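Side-chain contact in protein Niban 2 (Homo sapiens, PDB 7CTP), which may suppress apoptosis and promote melanoma cell invasion, and is represented here by a long piece that includes its PH domain: residues I498-P501 with F502-K506. Sequence-based numbering, arbitrary orientation.
Sequences ISIP and FLLKK
The carbonyl oxygen of S499 lies at the edge of the F502 ring, near its plane, and also sits 3.4 Å from F502 CB. CG of K506, one turn on, stands 4.0 Å over one face of the ring, nearer the rim than the centre. F502 has CG anti to its own N (chi1 174°), which sets the ring on the side of the helix where it touches H337 and L416. L503 N gives its hydrogen to S499 O at 3.0 Å, in the carbonyl plane, while S499 OG is hydrogen-bonded to L495 O, one turn earlier. On another side of the helix, I500 and L504 run alongside each other in the same direction, CG2 of I500 meeting CD1 of L504 at 3.8 Å; CG of L504 also rests 3.3 Å from I500 O. With an alanine in place of L504, I500 CG2 would probably lose its apolar neighbour and a gap would open beside Y222 and Y536. The backbone bond from L504 N to I500 O is short and nearly straight, 2.8 Å with 170° at the hydrogen. K505 N reaches P501 O at 3.0 Å, tilted from the carbonyl plane. P501 itself has no N-H to give to the preceding turn, and the helix kinks there before regular i to i+4 bonding carries on: a proline kink within the long helix 464-511, which packs here against helices 260-337 and 532-555.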
loop_
_atom_site.group_PDB
_atom_site.type_symbol
_atom_site.label_atom_id
_atom_site.label_comp_id
_atom_site.label_asym_id
_atom_site.label_seq_id
_atom_site.Cartn_x
_atom_site.Cartn_y
_atom_site.Cartn_z
ATOM N N ILE A 498 11.026 10.451 1.476
ATOM C CA ILE A 498 12.221 10.209 2.282
ATOM C C ILE A 498 12.778 11.507 2.857
ATOM O O ILE A 498 13.187 11.559 4.021
ATOM C CB ILE A 498 13.283 9.467 1.451
ATOM C CG1 ILE A 498 12.857 8.010 1.206
ATOM C CG2 ILE A 498 14.645 9.541 2.151
ATOM C CD1 ILE A 498 13.490 7.383 -0.018
ATOM N N SER A 499 12.777 12.580 2.071
ATOM C CA SER A 499 13.500 13.788 2.464
ATOM C C SER A 499 12.688 14.689 3.395
ATOM O O SER A 499 13.249 15.296 4.314
ATOM C CB SER A 499 13.931 14.545 1.207
ATOM O OG SER A 499 12.808 15.001 0.478
ATOM N N ILE A 500 11.382 14.812 3.184
ATOM C CA ILE A 500 10.614 15.795 3.950
ATOM C C ILE A 500 10.492 15.365 5.414
ATOM O O ILE A 500 10.703 16.207 6.304
ATOM C CB ILE A 500 9.249 16.070 3.300
ATOM C CG1 ILE A 500 9.441 16.862 2.004
ATOM C CG2 ILE A 500 8.365 16.878 4.237
ATOM C CD1 ILE A 500 8.154 17.111 1.249
ATOM N N PRO A 501 10.185 14.101 5.741
ATOM C CA PRO A 501 10.140 13.744 7.175
ATOM C C PRO A 501 11.458 13.984 7.875
ATOM O O PRO A 501 11.485 14.360 9.056
ATOM C CB PRO A 501 9.775 12.254 7.162
ATOM C CG PRO A 501 9.076 12.055 5.869
ATOM C CD PRO A 501 9.804 12.951 4.901
ATOM N N PHE A 502 12.562 13.770 7.158
ATOM C CA PHE A 502 13.878 14.074 7.703
ATOM C C PHE A 502 14.002 15.556 8.050
ATOM O O PHE A 502 14.423 15.914 9.157
ATOM C CB PHE A 502 14.948 13.660 6.696
ATOM C CG PHE A 502 16.341 14.058 7.092
ATOM C CD1 PHE A 502 17.072 13.273 7.962
ATOM C CD2 PHE A 502 16.912 15.224 6.594
ATOM C CE1 PHE A 502 18.363 13.641 8.337
ATOM C CE2 PHE A 502 18.197 15.599 6.961
ATOM C CZ PHE A 502 18.922 14.802 7.837
ATOM N N LEU A 503 13.641 16.427 7.108
ATOM C CA LEU A 503 13.739 17.868 7.333
ATOM C C LEU A 503 12.823 18.317 8.459
ATOM O O LEU A 503 13.207 19.137 9.303
ATOM C CB LEU A 503 13.392 18.617 6.050
ATOM C CG LEU A 503 14.406 18.550 4.918
ATOM C CD1 LEU A 503 13.737 19.072 3.665
ATOM C CD2 LEU A 503 15.647 19.361 5.265
ATOM N N LEU A 504 11.585 17.815 8.467
ATOM C CA LEU A 504 10.646 18.231 9.499
ATOM C C LEU A 504 11.157 17.858 10.883
ATOM O O LEU A 504 11.030 18.641 11.829
ATOM C CB LEU A 504 9.276 17.608 9.233
ATOM C CG LEU A 504 8.569 18.152 7.986
ATOM C CD1 LEU A 504 7.240 17.427 7.803
ATOM C CD2 LEU A 504 8.357 19.667 8.076
ATOM N N LYS A 505 11.764 16.680 11.010
ATOM C CA LYS A 505 12.318 16.272 12.296
ATOM C C LYS A 505 13.476 17.173 12.709
ATOM O O LYS A 505 13.541 17.626 13.857
ATOM C CB LYS A 505 12.760 14.814 12.248
ATOM C CG LYS A 505 13.248 14.328 13.606
ATOM C CD LYS A 505 13.915 12.976 13.508
ATOM C CE LYS A 505 12.968 11.879 13.972
ATOM N NZ LYS A 505 13.342 10.551 13.410
ATOM N N LYS A 506 14.389 17.465 11.777
ATOM C CA LYS A 506 15.508 18.354 12.091
ATOM C C LYS A 506 15.019 19.749 12.462
ATOM O O LYS A 506 15.578 20.398 13.360
ATOM C CB LYS A 506 16.469 18.427 10.905
ATOM C CG LYS A 506 17.198 17.126 10.596
ATOM C CD LYS A 506 18.133 16.715 11.726
ATOM C CE LYS A 506 18.808 15.372 11.407
ATOM N NZ LYS A 506 19.410 14.755 12.628
#